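Methylmalonyl-CoA carboxyltransferase 5S subunit (Propionibacterium freudenreichii subsp. shermanii, PDB 1RQB) transfers a carboxyl group from the biotin of the 1.3S subunit to pyruvate, forming oxaloacetate, and binds one cobalt ion per subunit. Local coordinates at residues 26-31 and 248-253; 60-65 and 98-103; 131-136 and 157-162. All coordinates share one frame; numbering follows the deposited sequence.

Contact 1. Residues 26-31 and 248-253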
loop_
_atom_site.group_PDB
_atom_site.type_symbol
_atom_site.label_atom_id
_atom_site.label_comp_id
_atom_site.label_asym_id
_atom_site.label_seq_id
_atom_site.Cartn_x
_atom_site.Cartn_y
_atom_site.Cartn_z
ATOM N N GLY A 26 -3.365 -20.214 -6.183
ATOM C CA GLY A 26 -3.973 -19.617 -7.359
ATOM C C GLY A 26 -4.231 -18.132 -7.149
ATOM O O GLY A 26 -4.429 -17.682 -6.023
ATOM N N ILE A 27 -4.255 -17.375 -8.239
ATOM C CA ILE A 27 -4.495 -15.927 -8.164
ATOM C C ILE A 27 -5.640 -15.539 -9.102
ATOM O O ILE A 27 -5.663 -15.943 -10.263
ATOM C CB ILE A 27 -3.274 -15.117 -8.634
ATOM C CG1 ILE A 27 -2.079 -15.376 -7.711
ATOM C CG2 ILE A 27 -3.646 -13.619 -8.722
ATOM C CD1 ILE A 27 -2.239 -14.860 -6.317
ATOM N N THR A 28 -6.582 -14.764 -8.574
ATOM C CA THR A 28 -7.688 -14.236 -9.386
ATOM C C THR A 28 -7.409 -12.750 -9.619
ATOM O O THR A 28 -7.166 -12.007 -8.668
ATOM C CB THR A 28 -9.049 -14.415 -8.679
ATOM O OG1 THR A 28 -9.471 -15.773 -8.820
ATOM C CG2 THR A 28 -10.128 -13.492 -9.296
ATOM N N GLU A 29 -7.406 -12.327 -10.885
ATOM C CA GLU A 29 -7.135 -10.928 -11.250
ATOM C C GLU A 29 -8.442 -10.131 -11.243
ATOM O O GLU A 29 -9.447 -10.567 -11.804
ATOM C CB GLU A 29 -6.467 -10.867 -12.627
ATOM C CG GLU A 29 -6.135 -9.448 -13.123
ATOM C CD GLU A 29 -5.240 -8.656 -12.171
ATOM O OE1 GLU A 29 -4.126 -9.120 -11.798
ATOM O OE2 GLU A 29 -5.658 -7.552 -11.797
ATOM N N LEU A 30 -8.404 -8.934 -10.652
ATOM C CA LEU A 30 -9.608 -8.108 -10.488
ATOM C C LEU A 30 -9.568 -6.813 -11.304
ATOM O O LEU A 30 -10.503 -6.017 -11.221
ATOM C CB LEU A 30 -9.742 -7.713 -9.016
ATOM C CG LEU A 30 -9.789 -8.846 -7.989
ATOM C CD1 LEU A 30 -9.608 -8.264 -6.574
ATOM C CD2 LEU A 30 -11.136 -9.558 -8.101
ATOM N N VAL A 31 -8.529 -6.593 -12.096
ATOM C CA VAL A 31 -8.398 -5.315 -12.812
ATOM C C VAL A 31 -9.584 -4.988 -13.723
ATOM O O VAL A 31 -9.926 -3.816 -13.878
ATOM C CB VAL A 31 -7.078 -5.237 -13.654
ATOM C CG1 VAL A 31 -7.125 -6.223 -14.823
ATOM C CG2 VAL A 31 -6.873 -3.802 -14.178
ATOM N N VAL A 248 -6.918 -19.894 -3.317
ATOM C CA VAL A 248 -6.793 -18.798 -4.291
ATOM C C VAL A 248 -6.946 -17.450 -3.583
ATOM O O VAL A 248 -7.756 -17.325 -2.667
ATOM C CB VAL A 248 -7.949 -18.858 -5.356
ATOM C CG1 VAL A 248 -7.843 -17.661 -6.346
ATOM C CG2 VAL A 248 -7.942 -20.204 -6.093
ATOM N N VAL A 249 -6.179 -16.437 -3.996
ATOM C CA VAL A 249 -6.354 -15.097 -3.413
ATOM C C VAL A 249 -6.589 -14.101 -4.552
ATOM O O VAL A 249 -6.063 -14.288 -5.649
ATOM C CB VAL A 249 -5.130 -14.668 -2.536
ATOM C CG1 VAL A 249 -5.011 -15.612 -1.307
ATOM C CG2 VAL A 249 -3.851 -14.701 -3.347
ATOM N N ASP A 250 -7.428 -13.082 -4.318
ATOM C CA ASP A 250 -7.747 -12.072 -5.339
ATOM C C ASP A 250 -6.807 -10.872 -5.206
ATOM O O ASP A 250 -6.564 -10.382 -4.104
ATOM C CB ASP A 250 -9.184 -11.550 -5.191
ATOM C CG ASP A 250 -10.235 -12.627 -5.351
ATOM O OD1 ASP A 250 -9.874 -13.809 -5.530
ATOM O OD2 ASP A 250 -11.435 -12.274 -5.291
ATOM N N THR A 251 -6.304 -10.385 -6.341
ATOM C CA THR A 251 -5.398 -9.229 -6.350
ATOM C C THR A 251 -5.662 -8.390 -7.603
ATOM O O THR A 251 -6.381 -8.805 -8.512
ATOM C CB THR A 251 -3.906 -9.679 -6.362
ATOM O OG1 THR A 251 -3.648 -10.413 -7.569
ATOM C CG2 THR A 251 -3.597 -10.585 -5.160
ATOM N N ALA A 252 -5.061 -7.208 -7.641
ATOM C CA ALA A 252 -5.218 -6.307 -8.794
ATOM C C ALA A 252 -3.829 -5.920 -9.304
ATOM O O ALA A 252 -2.931 -5.655 -8.506
ATOM C CB ALA A 252 -5.986 -5.034 -8.375
ATOM N N ILE A 253 -3.661 -5.864 -10.627
ATOM C CA ILE A 253 -2.361 -5.483 -11.205
ATOM C C ILE A 253 -1.878 -4.212 -10.500
ATOM O O ILE A 253 -2.662 -3.307 -10.218
ATOM C CB ILE A 253 -2.473 -5.327 -12.746
ATOM C CG1 ILE A 253 -1.088 -5.518 -13.399
ATOM C CG2 ILE A 253 -3.098 -3.987 -13.095
ATOM C CD1 ILE A 253 -0.537 -6.940 -13.266
HETATM O O HOH W 1 -11.409 -15.970 -6.979
#
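Ile27 and Val249 make the tight part of this contact between two parallel strands. In Val249, with CG1 anti to the carbonyl carbon (chi1 -64°), CG2 falls between the backbone N and that carbon, where it meets Ile27 CD1 at 3.4 Å, closer than usual van der Waals contact. Ile27 CG2 lies 3.4 Å from Thr251 OG1, which is hydrogen-bonded to Thr265 OG1, and Val268 of helix 265-271 covers both residues. On the face of Thr28 and Asp250 the contact is polar and takes in a water, which joins Thr28 OG1 to Asp250 OD1; partly exposed Gly26 marks the more open end. Thr28 OG1 is also hydrogen-bonded to Ser63 OG, and Asp250 OD2 to His226 ND1 and, in a salt bridge, to Arg135.

Backbone bonds run from Val249 N to Gly26 O through to Leu30 N to Thr251 O. Beyond them the Glu29 chain, bent at chi2 (57°), brings its carboxylate round so that OE2 receives Ile253 N at 2.9 Å on its syn lone pair and Val31 N at 3.0 Å on its anti lone pair; OE1 bonds to Thr265. An alanine here would probably leave the N-H groups of Ile253 and Val31 without this acceptor, and Thr265 without its carboxylate partner. The first and last strands of a TIM barrel pair in this way, closing the parallel sheet on itself.

Contact 2. Residues 60-65 and 98-103; sequences GYWSVE and RLQMLL
Trp62 and Arg98 form a flat stack at one end of this strand pair. The guanidinium lies over one face of the indole with the planes 14° apart, and Trp62 NE1 sits 3.5 Å above the guanidinium plane, over its centre. Arg98 CZ is off-centre on the five-membered ring, a cation-pi contact, whereas Arg98 CD covers the six-membered ring as a CH-pi partner. A bond in the guanidinium plane fixes the rotation: Arg98 NH1 donates to Trp62 O over 2.8 Å, on a lone pair. Arg98 is exposed, which places the stack at the surface.

Further in, Ser63 OG donates to Gln100 OE1 at 2.6 Å, approaching from above the amide plane. Ser63 CB is also near that oxygen, and Trp62 CZ3 meets it at 3.6 Å with the ring edge, the ring and amide planes being steeply turned at 71°. The Gln100 chain runs extended from a CG anti to the backbone N, and its other end is positioned by water: NE2 donates to a molecule that in turn donates to Glu65 OE1 at 2.7 Å. Val64 N to Arg98 O and Gln100 N to Val64 O keep the strands in parallel register.

In the next shell, Thr28 bonds to Ser63 OG, and Glu65 OE2 holds Arg33 in a salt bridge and accepts from the backbone N of Asp34, a cobalt ligand. Glu65 thus carries the pairing to the metal and substrate site at the C-terminal ends of the strands, where a TIM barrel keeps its active site.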
loop_
_atom_site.group_PDB
_atom_site.type_symbol
_atom_site.label_atom_id
_atom_site.label_comp_id
_atom_site.label_asym_id
_atom_site.label_seq_id
_atom_site.Cartn_x
_atom_site.Cartn_y
_atom_site.Cartn_z
ATOM N N GLY A 60 -1.667 -16.699 -16.531
ATOM C CA GLY A 60 -1.704 -17.843 -15.624
ATOM C C GLY A 60 -2.645 -17.726 -14.426
ATOM O O GLY A 60 -2.528 -18.472 -13.456
ATOM N N TYR A 61 -3.599 -16.808 -14.495
ATOM C CA TYR A 61 -4.543 -16.599 -13.386
ATOM C C TYR A 61 -5.517 -17.773 -13.261
ATOM O O TYR A 61 -5.859 -18.419 -14.250
ATOM C CB TYR A 61 -5.364 -15.339 -13.638
ATOM C CG TYR A 61 -4.579 -14.063 -13.656
ATOM C CD1 TYR A 61 -4.477 -13.302 -14.823
ATOM C CD2 TYR A 61 -3.994 -13.570 -12.490
ATOM C CE1 TYR A 61 -3.813 -12.065 -14.826
ATOM C CE2 TYR A 61 -3.332 -12.335 -12.478
ATOM C CZ TYR A 61 -3.253 -11.590 -13.649
ATOM O OH TYR A 61 -2.658 -10.353 -13.623
ATOM N N TRP A 62 -5.989 -18.024 -12.042
ATOM C CA TRP A 62 -6.981 -19.086 -11.816
ATOM C C TRP A 62 -8.294 -18.648 -12.473
ATOM O O TRP A 62 -8.990 -19.435 -13.112
ATOM C CB TRP A 62 -7.204 -19.310 -10.316
ATOM C CG TRP A 62 -8.190 -20.422 -10.062
ATOM C CD1 TRP A 62 -7.970 -21.765 -10.204
ATOM C CD2 TRP A 62 -9.579 -20.271 -9.759
ATOM N NE1 TRP A 62 -9.148 -22.461 -10.021
ATOM C CE2 TRP A 62 -10.150 -21.569 -9.745
ATOM C CE3 TRP A 62 -10.402 -19.166 -9.505
ATOM C CZ2 TRP A 62 -11.513 -21.791 -9.486
ATOM C CZ3 TRP A 62 -11.761 -19.385 -9.245
ATOM C CH2 TRP A 62 -12.299 -20.689 -9.239
ATOM N N SER A 63 -8.627 -17.370 -12.304
ATOM C CA SER A 63 -9.824 -16.786 -12.927
ATOM C C SER A 63 -9.590 -15.288 -13.124
ATOM O O SER A 63 -8.677 -14.705 -12.539
ATOM C CB SER A 63 -11.088 -16.999 -12.068
ATOM O OG SER A 63 -11.076 -16.200 -10.893
ATOM N N VAL A 64 -10.416 -14.699 -13.973
ATOM C CA VAL A 64 -10.368 -13.265 -14.293
ATOM C C VAL A 64 -11.743 -12.665 -13.989
ATOM O O VAL A 64 -12.724 -12.969 -14.665
ATOM C CB VAL A 64 -10.042 -13.068 -15.790
ATOM C CG1 VAL A 64 -10.027 -11.580 -16.135
ATOM C CG2 VAL A 64 -8.667 -13.715 -16.104
ATOM N N GLU A 65 -11.833 -11.829 -12.957
ATOM C CA GLU A 65 -13.145 -11.246 -12.644
ATOM C C GLU A 65 -13.391 -10.143 -13.676
ATOM O O GLU A 65 -12.581 -9.228 -13.808
ATOM C CB GLU A 65 -13.153 -10.685 -11.213
ATOM C CG GLU A 65 -14.565 -10.346 -10.727
ATOM C CD GLU A 65 -14.572 -9.497 -9.472
ATOM O OE1 GLU A 65 -15.161 -9.933 -8.460
ATOM O OE2 GLU A 65 -13.995 -8.390 -9.508
ATOM N N ARG A 98 -10.833 -18.691 -17.127
ATOM C CA ARG A 98 -12.101 -18.872 -16.406
ATOM C C ARG A 98 -12.629 -17.466 -16.118
ATOM O O ARG A 98 -12.011 -16.723 -15.355
ATOM C CB ARG A 98 -11.928 -19.555 -15.038
ATOM C CG ARG A 98 -11.405 -20.965 -15.031
ATOM C CD ARG A 98 -11.529 -21.537 -13.610
ATOM N NE ARG A 98 -10.989 -22.889 -13.523
ATOM C CZ ARG A 98 -9.690 -23.177 -13.506
ATOM N NH1 ARG A 98 -8.774 -22.206 -13.563
ATOM N NH2 ARG A 98 -9.306 -24.445 -13.450
ATOM N N LEU A 99 -13.741 -17.087 -16.735
ATOM C CA LEU A 99 -14.297 -15.753 -16.468
ATOM C C LEU A 99 -15.112 -15.830 -15.177
ATOM O O LEU A 99 -15.787 -16.826 -14.920
ATOM C CB LEU A 99 -15.180 -15.290 -17.626
ATOM C CG LEU A 99 -14.492 -15.261 -18.998
ATOM C CD1 LEU A 99 -15.393 -14.532 -20.002
ATOM C CD2 LEU A 99 -13.151 -14.565 -18.898
ATOM N N GLN A 100 -15.040 -14.776 -14.369
ATOM C CA GLN A 100 -15.748 -14.781 -13.081
ATOM C C GLN A 100 -16.562 -13.496 -12.925
ATOM O O GLN A 100 -16.167 -12.437 -13.409
ATOM C CB GLN A 100 -14.710 -14.893 -11.963
ATOM C CG GLN A 100 -15.271 -14.967 -10.563
ATOM C CD GLN A 100 -14.202 -15.368 -9.549
ATOM O OE1 GLN A 100 -13.420 -16.286 -9.792
ATOM N NE2 GLN A 100 -14.179 -14.691 -8.405
HETATM N N MSE A 101 -17.711 -13.610 -12.259
HETATM C CA MSE A 101 -18.558 -12.436 -11.999
HETATM C C MSE A 101 -19.006 -12.468 -10.537
HETATM O O MSE A 101 -18.923 -13.500 -9.873
HETATM C CB MSE A 101 -19.822 -12.435 -12.869
HETATM C CG MSE A 101 -20.853 -13.516 -12.506
HETATM SE SE MSE A 101 -22.602 -13.267 -13.392
HETATM C CE MSE A 101 -22.960 -11.453 -12.801
ATOM N N LEU A 102 -19.462 -11.315 -10.060
ATOM C CA LEU A 102 -20.011 -11.164 -8.707
ATOM C C LEU A 102 -21.518 -10.977 -8.893
ATOM O O LEU A 102 -21.942 -10.097 -9.642
ATOM C CB LEU A 102 -19.422 -9.925 -8.014
ATOM C CG LEU A 102 -19.958 -9.693 -6.593
ATOM C CD1 LEU A 102 -19.443 -10.798 -5.674
ATOM C CD2 LEU A 102 -19.530 -8.317 -6.063
ATOM N N LEU A 103 -22.315 -11.815 -8.233
ATOM C CA LEU A 103 -23.778 -11.778 -8.374
ATOM C C LEU A 103 -24.408 -11.744 -6.980
ATOM O O LEU A 103 -24.148 -12.627 -6.166
ATOM C CB LEU A 103 -24.235 -13.033 -9.120
ATOM C CG LEU A 103 -25.724 -13.140 -9.444
ATOM C CD1 LEU A 103 -26.112 -12.033 -10.437
ATOM C CD2 LEU A 103 -26.007 -14.512 -10.029
HETATM O O HOH W 2 -8.249 -18.769 -15.982
HETATM O O HOH W 3 -16.178 -12.401 -8.258
#

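Contact 3. Residues 131-136 and 157-162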
loop_
_atom_site.group_PDB
_atom_site.type_symbol
_atom_site.label_atom_id
_atom_site.label_comp_id
_atom_site.label_asym_id
_atom_site.label_seq_id
_atom_site.Cartn_x
_atom_site.Cartn_y
_atom_site.Cartn_z
HETATM N N MSE A 131 -19.906 -16.968 -19.047
HETATM C CA MSE A 131 -19.468 -16.913 -17.644
HETATM C C MSE A 131 -19.095 -18.314 -17.148
HETATM O O MSE A 131 -19.810 -19.281 -17.408
HETATM C CB MSE A 131 -20.579 -16.313 -16.789
HETATM C CG MSE A 131 -20.130 -15.966 -15.398
HETATM SE SE MSE A 131 -18.554 -14.830 -15.524
HETATM C CE MSE A 131 -19.284 -13.363 -16.509
ATOM N N ASP A 132 -17.986 -18.424 -16.412
ATOM C CA ASP A 132 -17.506 -19.723 -15.915
ATOM C C ASP A 132 -17.690 -19.853 -14.401
ATOM O O ASP A 132 -18.181 -20.871 -13.912
ATOM C CB ASP A 132 -16.008 -19.911 -16.225
ATOM C CG ASP A 132 -15.714 -19.983 -17.713
ATOM O OD1 ASP A 132 -16.295 -20.862 -18.392
ATOM O OD2 ASP A 132 -14.895 -19.169 -18.206
ATOM N N VAL A 133 -17.263 -18.834 -13.661
ATOM C CA VAL A 133 -17.347 -18.868 -12.193
ATOM C C VAL A 133 -18.323 -17.791 -11.717
ATOM O O VAL A 133 -18.223 -16.626 -12.099
ATOM C CB VAL A 133 -15.955 -18.603 -11.546
ATOM C CG1 VAL A 133 -16.067 -18.622 -10.024
ATOM C CG2 VAL A 133 -14.944 -19.652 -12.015
ATOM N N PHE A 134 -19.271 -18.198 -10.887
ATOM C CA PHE A 134 -20.259 -17.254 -10.348
ATOM C C PHE A 134 -20.054 -17.093 -8.841
ATOM O O PHE A 134 -20.301 -18.017 -8.066
ATOM C CB PHE A 134 -21.687 -17.763 -10.575
ATOM C CG PHE A 134 -22.111 -17.796 -12.026
ATOM C CD1 PHE A 134 -21.676 -18.810 -12.876
ATOM C CD2 PHE A 134 -22.995 -16.835 -12.519
ATOM C CE1 PHE A 134 -22.129 -18.872 -14.216
ATOM C CE2 PHE A 134 -23.452 -16.883 -13.837
ATOM C CZ PHE A 134 -23.018 -17.910 -14.687
ATOM N N ARG A 135 -19.588 -15.930 -8.418
ATOM C CA ARG A 135 -19.446 -15.694 -6.974
ATOM C C ARG A 135 -20.784 -15.131 -6.491
ATOM O O ARG A 135 -21.116 -13.975 -6.746
ATOM C CB ARG A 135 -18.293 -14.727 -6.688
ATOM C CG ARG A 135 -18.171 -14.346 -5.202
ATOM C CD ARG A 135 -16.915 -13.514 -4.943
ATOM N NE ARG A 135 -15.702 -14.305 -5.127
ATOM C CZ ARG A 135 -14.470 -13.806 -5.123
ATOM N NH1 ARG A 135 -14.280 -12.502 -4.956
ATOM N NH2 ARG A 135 -13.429 -14.616 -5.250
ATOM N N VAL A 136 -21.563 -15.971 -5.821
ATOM C CA VAL A 136 -22.898 -15.561 -5.356
ATOM C C VAL A 136 -22.816 -15.090 -3.904
ATOM O O VAL A 136 -22.301 -15.812 -3.052
ATOM C CB VAL A 136 -23.887 -16.747 -5.439
ATOM C CG1 VAL A 136 -25.295 -16.274 -5.104
ATOM C CG2 VAL A 136 -23.854 -17.355 -6.846
ATOM N N GLY A 157 -24.136 -26.046 -15.324
ATOM C CA GLY A 157 -22.872 -26.760 -15.338
ATOM C C GLY A 157 -21.657 -25.882 -15.056
ATOM O O GLY A 157 -20.529 -26.243 -15.389
ATOM N N LYS A 158 -21.877 -24.735 -14.425
ATOM C CA LYS A 158 -20.770 -23.812 -14.136
ATOM C C LYS A 158 -20.322 -23.949 -12.679
ATOM O O LYS A 158 -20.872 -24.744 -11.918
ATOM C CB LYS A 158 -21.194 -22.376 -14.461
ATOM C CG LYS A 158 -21.624 -22.222 -15.922
ATOM C CD LYS A 158 -20.536 -22.700 -16.883
ATOM C CE LYS A 158 -20.987 -22.566 -18.340
ATOM N NZ LYS A 158 -19.972 -23.096 -19.310
ATOM N N HIS A 159 -19.314 -23.163 -12.307
ATOM C CA HIS A 159 -18.724 -23.217 -10.960
ATOM C C HIS A 159 -19.461 -22.254 -10.027
ATOM O O HIS A 159 -19.467 -21.045 -10.256
ATOM C CB HIS A 159 -17.243 -22.822 -11.045
ATOM C CG HIS A 159 -16.506 -22.921 -9.744
ATOM N ND1 HIS A 159 -15.482 -23.818 -9.540
ATOM C CD2 HIS A 159 -16.639 -22.228 -8.586
ATOM C CE1 HIS A 159 -15.013 -23.675 -8.311
ATOM N NE2 HIS A 159 -15.698 -22.716 -7.713
ATOM N N ALA A 160 -20.061 -22.787 -8.965
ATOM C CA ALA A 160 -20.800 -21.944 -8.015
ATOM C C ALA A 160 -19.919 -21.671 -6.795
ATOM O O ALA A 160 -19.532 -22.583 -6.066
ATOM C CB ALA A 160 -22.086 -22.634 -7.578
ATOM N N GLN A 161 -19.608 -20.405 -6.581
ATOM C CA GLN A 161 -18.775 -20.027 -5.432
ATOM C C GLN A 161 -19.653 -19.298 -4.412
ATOM O O GLN A 161 -20.067 -18.161 -4.634
ATOM C CB GLN A 161 -17.622 -19.140 -5.913
ATOM C CG GLN A 161 -16.640 -18.773 -4.833
ATOM C CD GLN A 161 -15.352 -18.198 -5.407
ATOM O OE1 GLN A 161 -15.194 -16.984 -5.519
ATOM N NE2 GLN A 161 -14.438 -19.071 -5.790
ATOM N N GLY A 162 -19.952 -19.983 -3.306
ATOM C CA GLY A 162 -20.786 -19.409 -2.257
ATOM C C GLY A 162 -19.940 -18.418 -1.488
ATOM O O GLY A 162 -18.786 -18.709 -1.176
HETATM O O HOH W 4 -17.128 -23.247 -17.665
#
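Strands 133-136 and 159-162 run parallel, 23° apart, and Asp132 O, Phe134 N, Phe134 O and Val136 N bond in turn to His159 N, His159 O, Gln161 N and Gln161 O. Helix 144-155 lies between them in the chain, making a beta-alpha-beta unit, and packs Val153 against Phe134 and Ala160.

On the face bearing Arg135 and Gln161 the two long side chains lie side by side, pointing the same way. The arginine bends at chi3 (-68°), which places NE against the amide: NE donates to Gln161 OE1 over 2.8 Å and NH2 to the same oxygen over 3.0 Å, a side-on grip by two nitrogens on one atom. Both bonds lie in the guanidinium plane, and the amide is nearly coplanar with it, so the carbonyl is held flat. Gln161 NE2 passes the chain of bonds on to Ser191, which is also hydrogen-bonded to His159 NE2. Beside them Val133 CG1 packs on His159 CD2 at 3.9 Å.

On the face of Phe134 and Ala160, and at the loop ends before the strands, Phe134 turns the CE1 edge of its ring to Lys158 CB at 3.6 Å, while CG of selenomethionine Met131 sits over one ring face, toward the rim. The aliphatic part of Lys158 continues past Met131 O, with CD 3.5 Å away; that carbonyl is buried without a polar partner. Lys158 NZ stays 4.4 Å from Asp132 OD1, beyond a salt bridge, and a water spans them; Asp132 OD2 pairs with Arg91 and Leu99 N.

The positive guanidinium would probably polarise the Gln161 amide. Gln161 in turn probably helps to orient Arg135, whose NH1 forms a salt bridge with Asp250; Asp250 is bonded to the cobalt ligand His226, consistent with a second-shell role.

All three contacts belong to one parallel barrel, and contacts 2 and 3 are nested within the loop that contact 1 closes. The centre of contact 2 lies about 9 Å from that of contact 1 and about 9 Å from that of contact 3, while the centres of contacts 1 and 3 are about 16 Å apart. Even so, these two meet across the barrel interior, where Arg135 NH1 reaches Asp250 OD2 at 2.9 Å. Contacts 1 and 2 touch where Thr28 OG1 is 2.7 Å from Ser63 OG. Contacts 2 and 3 meet where strands 99-103 and 133-136 pair, Val133 N lying 2.8 Å from Leu99 O. Each contact approaches the cobalt ion: the side chains of Leu30, Leu102 and Arg135 all come within about 6 Å of it, nearest atoms.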